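Side-chain contacts in putative serine phosphatase (Pseudomonas aeruginosa, PDB 6K4E), which probably removes phosphate from phosphorylated serine or threonine side chains as a magnesium-dependent PP2C-type phosphatase in a pathway that controls biofilm formation: residues 72-75 with 81-84; 97-100 with 105-108; 191-196 with 202-207; 238-243 with 250-255. All blocks are in the same frame, centred on the assembly; numbering follows the deposited sequence.

Overall arrangement
The four contacts follow one another along the chain, each closing before the next opens. Contacts 1 and 2 lie about 10 Å apart between centres and touch, because Leu74 of helix 71-77 packs on Tyr99 and Ile108 of the hairpin 95-101/105-113. Contact 1 reaches one five-stranded antiparallel sheet through its edge strand 82-87, contact 3 forms the other edge of that sheet, and contact 2 belongs to the second sheet. Contacts 3 and 4, about 14 Å apart between centres, meet where Tyr195 approaches Leu241 and Ser254. Contact 4, its centre about 25 Å from that of contact 2, carries Asp238, which binds magnesium. Together they sample both sheets and the metal-binding side of a PP2C-type sandwich.

Contact 1. Residues 72-75 with 81-84; sequences RQLS and HHFI
Leu74 sets its CB over one face of the His82 imidazole, and this single placement carries most of the contact. The evidence for a CH-pi interaction is direct: CB stands 3.9 Å from the centroid of the His82 ring and 22° off the ring normal, displaced toward the rim, where its closest ring atom is NE2 of His82 at 3.6 Å. The branch of Leu74 adds a second touch, with CD2 3.9 Å from CD2 of His82. The two side chains cross at about a right angle, and both residues are buried, so this half of the interface is close, with aliphatic carbon over the ring face.

The other half is looser and polar. Ser75 is exposed, and its OG comes no nearer than 4.0 Å to CE1 of His82; a water links the two side chains instead, 2.9 Å from Ser75 OG and 2.9 Å from His82 NE2, lying in the plane of the ring at its edge. Ser75 OG stands anti to the carbonyl carbon (chi1 -73°), which directs it to this water. The imidazole is gripped at both nitrogens, since ND1 bonds to the carbonyl oxygen of Gly79 in the connection; with a partner at each nitrogen, the ring's rotation would tend to be fixed.

Leu74 also packs on Tyr97 and Tyr99 of strand 95-101. The arrangement is that of a short helix, 71-77, followed by a short connection so that it packs against the first residue of edge strand 82-87 in a PP2C-type beta-sandwich.

Contact 2. Residues 97-100 with 105-108; sequences YVYR and GYLI
Tyr99 and Tyr106 meet obliquely, neither stacked nor edge-to-face: their ring planes are turned 51° from each other and the centroids stand 5.8 Å apart. The touching atom is CE1 of Tyr99, which comes within 3.6 Å of CB of Tyr106, while CD1 of Tyr106 lies in the plane of the Tyr99 ring at its edge. Tyr99 has CG anti to the backbone N (chi1 175°), which carries its ring toward the neighbouring strand, whereas chi1 of 54° turns the end of the Tyr106 ring away while its CB stays against Tyr99. Ile108, the non-hydrogen-bonded partner of Tyr99, offers CB to the edge of the same ring at 4.3 Å from CD1 of Tyr99.

On the opposite face of the hairpin Arg100 and Leu107 form the hydrogen-bonded pair. Arg100 N donates to Leu107 O at 2.8 Å, and Leu107 N returns a bond of the same length to Arg100 O with a nearly straight N-H...O angle. Their CB atoms lie 4.0 Å apart, and beyond CB the arginine bends away.

The hairpin sits at one edge of its sheet, strand 105-113 bonding onward to strand 171-179. Helix 71-77 covers Tyr99 and Ile108, with Thr77 holding the Tyr99 hydroxyl, and strand 293-300 of the other sheet packs on Tyr106 and Ile108.

Contact 3. Residues 191-196 with 202-207; sequences KISLYA and VQELKG
Glu204 lies flat against Tyr195: its CG is 3.9 Å from the centroid of the Tyr195 ring and 18° off the normal, and the carboxylate continues alongside, its plane only 13° from that of the ring. An extended chain with CG anti to the backbone N brings the acid there. Its end is then held by Ser193, whose OG donates to OE2 of Glu204 at 2.8 Å on the anti lone pair. A water 2.6 Å from Tyr195 OH makes a weak bond to the same OE2. Val202 CG1 lies at the ring edge, 4.0 Å from CD1 of Tyr195.

What positions these groups is the backbone pairing. Leu194 with Leu205 and Ala196 with Gln203 are hydrogen-bonded pairs flanking the non-hydrogen-bonded Tyr195-Glu204 pair; Leu205 N reaches Leu194 O at 2.7 Å, in the carbonyl plane. On the reverse face Leu194 and Leu205 run side by side, CD2 of Leu194 lying 3.9 Å from CD1 of Leu205.

The hairpin forms an edge of its antiparallel sheet, with strand 231-236 next inward. Helix 254-264 covers the side of the hairpin that carries Tyr195 and Val202, Phe257 meeting the Tyr195 ring edge-to-face, while Leu194 and Leu205 pack on Phe187 of the other sheet.

Contact 4. Residues 238-243 with 250-255; sequences DGFLDQ and FGFGSR. With MG (magnesium ion), chain H; MG (magnesium ion), chain F.
The short, weakly bonded helical turn that carries the magnesium ligand Asp238 is joined here to the start of helix 254-264, and Phe240 and Phe252 form the apolar part of the joint. The pair is T-shaped: the edge of Phe240 faces the Phe252 ring, with planes at 83° and centroids 5.3 Å apart. CE1 of Phe240 leads, 3.7 Å from CE2 of Phe252. Matching first torsions (chi1 -167° and -166°) send both rings the same way, side by side.

Two backbone bonds secure the joint. Gly253 N donates to Leu241 O at 2.8 Å, in the carbonyl plane and on a lone pair; Phe252 N reaches Gln243 O from a tilted position. Gly253 takes the N-cap position of helix 254-264 with a positive phi, a conformation that favours glycine. Leu241 CD2 rests 3.9 Å from CA of Ser254.

At the far end of segment 238-243, the Asp238 carboxylate bridges two magnesium ions, OD1 at 2.3 Å from one and OD2 at 2.2 Å from the other. Asp112 and Asp291 join OD1 at its ion. Phe240 also packs on Leu280 of helix 269-284, on Met260 of helix 254-264 and on Ile293 and Ile295 of strand 293-300; Tyr283 meets Phe252 edge-to-face.

Contact 1. Residues 72-75 with 81-84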
loop_
_atom_site.group_PDB
_atom_site.type_symbol
_atom_site.label_atom_id
_atom_site.label_comp_id
_atom_site.label_asym_id
_atom_site.label_seq_id
_atom_site.Cartn_x
_atom_site.Cartn_y
_atom_site.Cartn_z
ATOM N N ARG B 72 -12.825 14.963 -1.274
ATOM C CA ARG B 72 -13.630 15.711 -0.317
ATOM C C ARG B 72 -12.966 17.031 0.050
ATOM O O ARG B 72 -13.620 18.069 0.028
ATOM C CB ARG B 72 -13.896 14.857 0.939
ATOM C CG ARG B 72 -14.794 15.526 1.987
ATOM C CD ARG B 72 -14.534 15.030 3.405
ATOM N NE ARG B 72 -15.287 15.813 4.393
ATOM C CZ ARG B 72 -16.381 15.391 5.022
ATOM N NH1 ARG B 72 -16.853 14.170 4.802
ATOM N NH2 ARG B 72 -17.000 16.179 5.893
ATOM N N GLN B 73 -11.681 16.970 0.408
ATOM C CA GLN B 73 -10.832 18.086 0.797
ATOM C C GLN B 73 -10.677 19.049 -0.382
ATOM O O GLN B 73 -10.876 20.260 -0.208
ATOM C CB GLN B 73 -9.478 17.568 1.304
ATOM C CG GLN B 73 -9.605 16.569 2.455
ATOM C CD GLN B 73 -9.512 15.114 1.988
ATOM O OE1 GLN B 73 -10.462 14.535 1.425
ATOM N NE2 GLN B 73 -8.363 14.480 2.237
ATOM N N LEU B 74 -10.435 18.508 -1.591
ATOM C CA LEU B 74 -10.346 19.309 -2.815
ATOM C C LEU B 74 -11.649 20.091 -3.080
ATOM O O LEU B 74 -11.585 21.284 -3.350
ATOM C CB LEU B 74 -9.965 18.437 -4.039
ATOM C CG LEU B 74 -8.481 18.120 -4.229
ATOM C CD1 LEU B 74 -8.290 16.904 -5.129
ATOM C CD2 LEU B 74 -7.746 19.327 -4.802
ATOM N N SER B 75 -12.808 19.429 -2.993
ATOM C CA SER B 75 -14.120 20.033 -3.204
ATOM C C SER B 75 -14.462 21.082 -2.160
ATOM O O SER B 75 -14.995 22.136 -2.509
ATOM C CB SER B 75 -15.209 18.964 -3.231
ATOM O OG SER B 75 -15.145 18.227 -4.439
ATOM N N HIS B 81 -12.464 25.901 -8.313
ATOM C CA HIS B 81 -11.142 26.336 -8.732
ATOM C C HIS B 81 -10.208 25.133 -8.831
ATOM O O HIS B 81 -8.989 25.251 -8.680
ATOM C CB HIS B 81 -10.624 27.472 -7.857
ATOM C CG HIS B 81 -11.125 28.802 -8.312
ATOM N ND1 HIS B 81 -10.277 29.732 -8.897
ATOM C CD2 HIS B 81 -12.386 29.295 -8.314
ATOM C CE1 HIS B 81 -11.041 30.768 -9.205
ATOM N NE2 HIS B 81 -12.319 30.553 -8.877
ATOM N N HIS B 82 -10.829 23.945 -9.071
ATOM C CA HIS B 82 -10.156 22.686 -9.347
ATOM C C HIS B 82 -11.074 21.784 -10.152
ATOM O O HIS B 82 -12.292 21.970 -10.128
ATOM C CB HIS B 82 -9.702 21.968 -8.039
ATOM C CG HIS B 82 -10.577 20.831 -7.618
ATOM N ND1 HIS B 82 -11.823 21.054 -7.031
ATOM C CD2 HIS B 82 -10.375 19.493 -7.735
ATOM C CE1 HIS B 82 -12.347 19.851 -6.845
ATOM N NE2 HIS B 82 -11.519 18.879 -7.253
ATOM N N PHE B 83 -10.489 20.747 -10.790
ATOM C CA PHE B 83 -11.224 19.653 -11.409
ATOM C C PHE B 83 -10.357 18.417 -11.373
ATOM O O PHE B 83 -9.133 18.534 -11.341
ATOM C CB PHE B 83 -11.789 19.962 -12.803
ATOM C CG PHE B 83 -10.848 19.897 -13.989
ATOM C CD1 PHE B 83 -10.329 18.670 -14.423
ATOM C CD2 PHE B 83 -10.594 21.031 -14.755
ATOM C CE1 PHE B 83 -9.505 18.604 -15.538
ATOM C CE2 PHE B 83 -9.788 20.957 -15.888
ATOM C CZ PHE B 83 -9.247 19.748 -16.270
ATOM N N ILE B 84 -10.992 17.238 -11.296
ATOM C CA ILE B 84 -10.290 15.961 -11.249
ATOM C C ILE B 84 -10.802 15.058 -12.320
ATOM O O ILE B 84 -12.013 14.921 -12.505
ATOM C CB ILE B 84 -10.314 15.293 -9.828
ATOM C CG1 ILE B 84 -9.535 13.964 -9.805
ATOM C CG2 ILE B 84 -11.696 15.125 -9.258
ATOM C CD1 ILE B 84 -8.017 14.093 -10.167
HETATM O O HOH W 1 -13.105 16.810 -5.957
#

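Contact 2. Residues 97-100 with 105-108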
loop_
_atom_site.group_PDB
_atom_site.type_symbol
_atom_site.label_atom_id
_atom_site.label_comp_id
_atom_site.label_asym_id
_atom_site.label_seq_id
_atom_site.Cartn_x
_atom_site.Cartn_y
_atom_site.Cartn_z
ATOM N N TYR B 97 -3.435 10.894 -6.810
ATOM C CA TYR B 97 -3.181 12.313 -6.658
ATOM C C TYR B 97 -3.237 12.672 -5.193
ATOM O O TYR B 97 -3.834 11.949 -4.379
ATOM C CB TYR B 97 -4.174 13.152 -7.471
ATOM C CG TYR B 97 -5.621 12.740 -7.329
ATOM C CD1 TYR B 97 -6.136 11.679 -8.065
ATOM C CD2 TYR B 97 -6.506 13.481 -6.544
ATOM C CE1 TYR B 97 -7.483 11.325 -7.984
ATOM C CE2 TYR B 97 -7.860 13.133 -6.455
ATOM C CZ TYR B 97 -8.335 12.048 -7.169
ATOM O OH TYR B 97 -9.651 11.692 -7.149
ATOM N N VAL B 98 -2.548 13.752 -4.860
ATOM C CA VAL B 98 -2.433 14.205 -3.485
ATOM C C VAL B 98 -2.904 15.648 -3.408
ATOM O O VAL B 98 -2.956 16.352 -4.411
ATOM C CB VAL B 98 -0.972 14.021 -2.948
ATOM C CG1 VAL B 98 -0.616 12.540 -2.810
ATOM C CG2 VAL B 98 0.067 14.734 -3.825
ATOM N N TYR B 99 -3.206 16.087 -2.213
ATOM C CA TYR B 99 -3.628 17.451 -1.933
ATOM C C TYR B 99 -3.489 17.642 -0.441
ATOM O O TYR B 99 -3.843 16.750 0.322
ATOM C CB TYR B 99 -5.095 17.669 -2.324
ATOM C CG TYR B 99 -5.593 19.040 -1.924
ATOM C CD1 TYR B 99 -5.120 20.189 -2.558
ATOM C CD2 TYR B 99 -6.555 19.190 -0.937
ATOM C CE1 TYR B 99 -5.575 21.452 -2.198
ATOM C CE2 TYR B 99 -7.018 20.454 -0.571
ATOM C CZ TYR B 99 -6.523 21.582 -1.209
ATOM O OH TYR B 99 -6.945 22.837 -0.873
ATOM N N ARG B 100 -2.950 18.790 -0.036
ATOM C CA ARG B 100 -2.772 19.186 1.357
ATOM C C ARG B 100 -2.961 20.706 1.475
ATOM O O ARG B 100 -2.097 21.469 1.045
ATOM C CB ARG B 100 -1.385 18.750 1.858
ATOM C CG ARG B 100 -1.089 19.120 3.328
ATOM C CD ARG B 100 -1.884 18.291 4.335
ATOM N NE ARG B 100 -1.490 16.878 4.288
ATOM C CZ ARG B 100 -0.622 16.296 5.104
ATOM N NH1 ARG B 100 -0.083 16.978 6.106
ATOM N NH2 ARG B 100 -0.282 15.034 4.921
ATOM N N GLY B 105 -1.493 28.572 1.521
ATOM C CA GLY B 105 -1.528 27.973 0.200
ATOM C C GLY B 105 -1.810 26.489 0.240
ATOM O O GLY B 105 -2.360 25.993 1.219
ATOM N N TYR B 106 -1.443 25.748 -0.818
ATOM C CA TYR B 106 -1.708 24.311 -0.818
ATOM C C TYR B 106 -0.723 23.526 -1.613
ATOM O O TYR B 106 -0.109 24.042 -2.576
ATOM C CB TYR B 106 -3.150 23.996 -1.290
ATOM C CG TYR B 106 -3.515 24.592 -2.630
ATOM C CD1 TYR B 106 -3.343 23.874 -3.806
ATOM C CD2 TYR B 106 -4.088 25.861 -2.718
ATOM C CE1 TYR B 106 -3.697 24.420 -5.046
ATOM C CE2 TYR B 106 -4.413 26.425 -3.947
ATOM C CZ TYR B 106 -4.243 25.690 -5.105
ATOM O OH TYR B 106 -4.575 26.258 -6.319
ATOM N N LEU B 107 -0.634 22.239 -1.255
ATOM C CA LEU B 107 0.192 21.277 -1.956
ATOM C C LEU B 107 -0.737 20.445 -2.788
ATOM O O LEU B 107 -1.732 19.971 -2.287
ATOM C CB LEU B 107 0.978 20.393 -0.982
ATOM C CG LEU B 107 1.832 19.286 -1.620
ATOM C CD1 LEU B 107 3.112 19.860 -2.303
ATOM C CD2 LEU B 107 2.201 18.287 -0.605
ATOM N N ILE B 108 -0.414 20.270 -4.069
ATOM C CA ILE B 108 -1.235 19.490 -4.996
ATOM C C ILE B 108 -0.318 18.690 -5.938
ATOM O O ILE B 108 0.707 19.197 -6.382
ATOM C CB ILE B 108 -2.233 20.428 -5.680
ATOM C CG1 ILE B 108 -3.348 19.657 -6.403
ATOM C CG2 ILE B 108 -1.536 21.460 -6.593
ATOM C CD1 ILE B 108 -4.673 20.563 -6.824
#

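Contact 3. Residues 191-196 with 202-207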
loop_
_atom_site.group_PDB
_atom_site.type_symbol
_atom_site.label_atom_id
_atom_site.label_comp_id
_atom_site.label_asym_id
_atom_site.label_seq_id
_atom_site.Cartn_x
_atom_site.Cartn_y
_atom_site.Cartn_z
ATOM N N LYS B 191 9.413 13.026 -14.444
ATOM C CA LYS B 191 8.749 12.564 -15.661
ATOM C C LYS B 191 7.298 13.039 -15.769
ATOM O O LYS B 191 6.500 12.422 -16.487
ATOM C CB LYS B 191 8.872 11.034 -15.825
ATOM C CG LYS B 191 10.298 10.571 -16.200
ATOM C CD LYS B 191 10.454 9.064 -16.311
ATOM C CE LYS B 191 9.737 8.434 -17.482
ATOM N NZ LYS B 191 9.702 6.952 -17.348
ATOM N N ILE B 192 6.963 14.138 -15.055
ATOM C CA ILE B 192 5.642 14.782 -15.073
ATOM C C ILE B 192 5.846 16.280 -15.168
ATOM O O ILE B 192 6.725 16.831 -14.508
ATOM C CB ILE B 192 4.646 14.330 -13.951
ATOM C CG1 ILE B 192 4.089 12.906 -14.315
ATOM C CG2 ILE B 192 3.446 15.355 -13.781
ATOM C CD1 ILE B 192 3.151 12.323 -13.444
ATOM N N SER B 193 5.077 16.911 -16.057
ATOM C CA SER B 193 5.152 18.346 -16.332
ATOM C C SER B 193 4.006 19.088 -15.705
ATOM O O SER B 193 2.922 18.523 -15.509
ATOM C CB SER B 193 5.094 18.599 -17.840
ATOM O OG SER B 193 6.086 17.880 -18.550
ATOM N N LEU B 194 4.223 20.370 -15.442
ATOM C CA LEU B 194 3.167 21.270 -15.031
ATOM C C LEU B 194 2.853 22.144 -16.253
ATOM O O LEU B 194 3.734 22.802 -16.784
ATOM C CB LEU B 194 3.545 22.122 -13.815
ATOM C CG LEU B 194 2.512 23.195 -13.404
ATOM C CD1 LEU B 194 1.302 22.590 -12.754
ATOM C CD2 LEU B 194 3.116 24.162 -12.483
ATOM N N TYR B 195 1.604 22.100 -16.724
ATOM C CA TYR B 195 1.151 22.898 -17.828
ATOM C C TYR B 195 0.390 24.085 -17.200
ATOM O O TYR B 195 -0.259 23.915 -16.173
ATOM C CB TYR B 195 0.209 22.072 -18.692
ATOM C CG TYR B 195 0.900 21.206 -19.718
ATOM C CD1 TYR B 195 1.247 21.714 -20.967
ATOM C CD2 TYR B 195 1.158 19.857 -19.465
ATOM C CE1 TYR B 195 1.874 20.921 -21.923
ATOM C CE2 TYR B 195 1.787 19.051 -20.417
ATOM C CZ TYR B 195 2.143 19.592 -21.648
ATOM O OH TYR B 195 2.706 18.817 -22.632
ATOM N N ALA B 196 0.534 25.284 -17.766
ATOM C CA ALA B 196 -0.145 26.506 -17.297
ATOM C C ALA B 196 -0.633 27.239 -18.507
ATOM O O ALA B 196 0.091 27.312 -19.500
ATOM C CB ALA B 196 0.815 27.400 -16.530
ATOM N N VAL B 202 0.509 28.957 -23.526
ATOM C CA VAL B 202 0.609 27.642 -22.872
ATOM C C VAL B 202 2.085 27.524 -22.455
ATOM O O VAL B 202 2.968 27.646 -23.301
ATOM C CB VAL B 202 0.151 26.404 -23.723
ATOM C CG1 VAL B 202 0.249 25.109 -22.932
ATOM C CG2 VAL B 202 -1.262 26.573 -24.222
ATOM N N GLN B 203 2.342 27.349 -21.158
ATOM C CA GLN B 203 3.688 27.127 -20.602
ATOM C C GLN B 203 3.737 25.713 -20.110
ATOM O O GLN B 203 2.748 25.206 -19.581
ATOM C CB GLN B 203 3.979 28.020 -19.393
ATOM C CG GLN B 203 3.874 29.513 -19.638
ATOM C CD GLN B 203 4.516 30.332 -18.544
ATOM O OE1 GLN B 203 5.012 31.435 -18.795
ATOM N NE2 GLN B 203 4.511 29.836 -17.307
ATOM N N GLU B 204 4.879 25.072 -20.278
ATOM C CA GLU B 204 5.100 23.731 -19.774
ATOM C C GLU B 204 6.373 23.794 -18.919
ATOM O O GLU B 204 7.449 24.108 -19.434
ATOM C CB GLU B 204 5.249 22.723 -20.931
ATOM C CG GLU B 204 5.326 21.272 -20.467
ATOM C CD GLU B 204 5.729 20.220 -21.486
ATOM O OE1 GLU B 204 5.842 20.544 -22.692
ATOM O OE2 GLU B 204 5.905 19.052 -21.076
ATOM N N LEU B 205 6.229 23.572 -17.594
ATOM C CA LEU B 205 7.342 23.508 -16.661
ATOM C C LEU B 205 7.709 22.019 -16.671
ATOM O O LEU B 205 7.013 21.216 -16.061
ATOM C CB LEU B 205 6.922 23.974 -15.252
ATOM C CG LEU B 205 6.553 25.472 -14.995
ATOM C CD1 LEU B 205 6.523 25.786 -13.514
ATOM C CD2 LEU B 205 7.387 26.469 -15.818
ATOM N N LYS B 206 8.729 21.636 -17.460
ATOM C CA LYS B 206 9.127 20.226 -17.598
ATOM C C LYS B 206 9.729 19.651 -16.338
ATOM O O LYS B 206 10.477 20.332 -15.640
ATOM C CB LYS B 206 10.079 20.016 -18.789
ATOM C CG LYS B 206 9.446 20.305 -20.146
ATOM C CD LYS B 206 10.501 20.625 -21.199
ATOM C CE LYS B 206 9.923 21.276 -22.441
ATOM N NZ LYS B 206 9.626 22.721 -22.234
ATOM N N GLY B 207 9.376 18.407 -16.053
ATOM C CA GLY B 207 9.915 17.657 -14.925
ATOM C C GLY B 207 11.196 16.969 -15.357
ATOM O O GLY B 207 11.512 16.943 -16.554
HETATM O O HOH W 2 3.795 16.526 -21.922
#

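Contact 4. Residues 238-243 with 250-255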
loop_
_atom_site.group_PDB
_atom_site.type_symbol
_atom_site.label_atom_id
_atom_site.label_comp_id
_atom_site.label_asym_id
_atom_site.label_seq_id
_atom_site.Cartn_x
_atom_site.Cartn_y
_atom_site.Cartn_z
ATOM N N ASP B 238 1.028 10.484 -17.964
ATOM C CA ASP B 238 1.142 10.229 -19.394
ATOM C C ASP B 238 -0.108 9.585 -20.062
ATOM O O ASP B 238 -0.206 9.606 -21.274
ATOM C CB ASP B 238 2.408 9.381 -19.677
ATOM C CG ASP B 238 2.424 8.025 -19.018
ATOM O OD1 ASP B 238 1.373 7.625 -18.442
ATOM O OD2 ASP B 238 3.480 7.352 -19.073
ATOM N N GLY B 239 -0.972 8.943 -19.283
ATOM C CA GLY B 239 -2.111 8.190 -19.800
ATOM C C GLY B 239 -3.003 8.867 -20.824
ATOM O O GLY B 239 -3.339 8.268 -21.840
ATOM N N PHE B 240 -3.438 10.100 -20.543
ATOM C CA PHE B 240 -4.297 10.896 -21.429
ATOM C C PHE B 240 -3.523 11.229 -22.726
ATOM O O PHE B 240 -4.095 11.155 -23.822
ATOM C CB PHE B 240 -4.733 12.214 -20.711
ATOM C CG PHE B 240 -5.854 12.979 -21.391
ATOM C CD1 PHE B 240 -5.608 13.768 -22.511
ATOM C CD2 PHE B 240 -7.161 12.924 -20.897
ATOM C CE1 PHE B 240 -6.649 14.469 -23.130
ATOM C CE2 PHE B 240 -8.194 13.630 -21.521
ATOM C CZ PHE B 240 -7.934 14.398 -22.626
ATOM N N LEU B 241 -2.227 11.603 -22.593
ATOM C CA LEU B 241 -1.397 12.014 -23.751
ATOM C C LEU B 241 -0.983 10.810 -24.561
ATOM O O LEU B 241 -0.654 10.952 -25.730
ATOM C CB LEU B 241 -0.140 12.829 -23.303
ATOM C CG LEU B 241 -0.392 14.283 -22.830
ATOM C CD1 LEU B 241 -0.839 14.342 -21.349
ATOM C CD2 LEU B 241 0.855 15.098 -22.952
ATOM N N ASP B 242 -1.016 9.633 -23.964
ATOM C CA ASP B 242 -0.657 8.388 -24.648
ATOM C C ASP B 242 -1.862 7.672 -25.205
ATOM O O ASP B 242 -1.693 6.688 -25.913
ATOM C CB ASP B 242 0.153 7.459 -23.712
ATOM C CG ASP B 242 1.550 7.956 -23.368
ATOM O OD1 ASP B 242 2.010 8.946 -24.002
ATOM O OD2 ASP B 242 2.192 7.342 -22.497
ATOM N N GLN B 243 -3.075 8.150 -24.907
ATOM C CA GLN B 243 -4.286 7.506 -25.417
ATOM C C GLN B 243 -4.291 7.416 -26.932
ATOM O O GLN B 243 -4.306 8.453 -27.611
ATOM C CB GLN B 243 -5.556 8.203 -24.952
ATOM C CG GLN B 243 -6.858 7.465 -25.375
ATOM C CD GLN B 243 -6.898 6.007 -24.932
ATOM O OE1 GLN B 243 -6.786 5.685 -23.745
ATOM N NE2 GLN B 243 -6.968 5.098 -25.888
ATOM N N PHE B 250 -2.612 6.961 -33.443
ATOM C CA PHE B 250 -1.532 7.671 -32.760
ATOM C C PHE B 250 -2.021 8.076 -31.382
ATOM O O PHE B 250 -3.230 8.295 -31.194
ATOM C CB PHE B 250 -1.188 8.981 -33.501
ATOM C CG PHE B 250 -0.532 8.879 -34.855
ATOM C CD1 PHE B 250 0.292 7.798 -35.175
ATOM C CD2 PHE B 250 -0.793 9.819 -35.843
ATOM C CE1 PHE B 250 0.835 7.664 -36.464
ATOM C CE2 PHE B 250 -0.231 9.696 -37.118
ATOM C CZ PHE B 250 0.556 8.606 -37.428
ATOM N N GLY B 251 -1.084 8.265 -30.462
ATOM C CA GLY B 251 -1.424 8.753 -29.125
ATOM C C GLY B 251 -1.862 10.200 -29.244
ATOM O O GLY B 251 -1.426 10.901 -30.165
ATOM N N PHE B 252 -2.774 10.648 -28.374
ATOM C CA PHE B 252 -3.260 12.029 -28.380
ATOM C C PHE B 252 -2.076 12.998 -28.557
ATOM O O PHE B 252 -2.042 13.711 -29.543
ATOM C CB PHE B 252 -4.040 12.294 -27.085
ATOM C CG PHE B 252 -4.878 13.539 -27.095
ATOM C CD1 PHE B 252 -6.104 13.569 -27.762
ATOM C CD2 PHE B 252 -4.492 14.661 -26.369
ATOM C CE1 PHE B 252 -6.902 14.721 -27.735
ATOM C CE2 PHE B 252 -5.303 15.809 -26.332
ATOM C CZ PHE B 252 -6.492 15.828 -27.019
ATOM N N GLY B 253 -1.079 12.913 -27.667
ATOM C CA GLY B 253 0.163 13.673 -27.740
ATOM C C GLY B 253 0.149 15.041 -27.092
ATOM O O GLY B 253 -0.918 15.581 -26.753
ATOM N N SER B 254 1.380 15.598 -26.920
ATOM C CA SER B 254 1.690 16.903 -26.319
ATOM C C SER B 254 1.122 18.082 -27.093
ATOM O O SER B 254 0.669 19.034 -26.451
ATOM C CB SER B 254 3.204 17.110 -26.171
ATOM O OG SER B 254 3.862 16.138 -25.381
ATOM N N ARG B 255 1.185 18.063 -28.449
ATOM C CA ARG B 255 0.678 19.167 -29.272
ATOM C C ARG B 255 -0.863 19.264 -29.206
ATOM O O ARG B 255 -1.365 20.366 -28.950
ATOM C CB ARG B 255 1.210 19.140 -30.723
ATOM C CG ARG B 255 2.733 19.322 -30.775
ATOM C CD ARG B 255 3.399 18.796 -32.048
ATOM N NE ARG B 255 4.830 18.526 -31.841
ATOM C CZ ARG B 255 5.737 18.465 -32.816
ATOM N NH1 ARG B 255 5.380 18.664 -34.081
ATOM N NH2 ARG B 255 7.009 18.214 -32.533
HETATM MG MG MG H . 5.646 7.879 -19.376
HETATM MG MG MG F . 0.958 5.793 -17.045
HETATM O O HOH W 3 2.789 4.986 -17.555
HETATM O O HOH W 4 -0.876 6.874 -16.236
HETATM O O HOH W 5 0.763 3.904 -16.127
HETATM O O HOH W 6 5.546 5.767 -20.256
HETATM O O HOH W 7 6.267 6.340 -17.723
#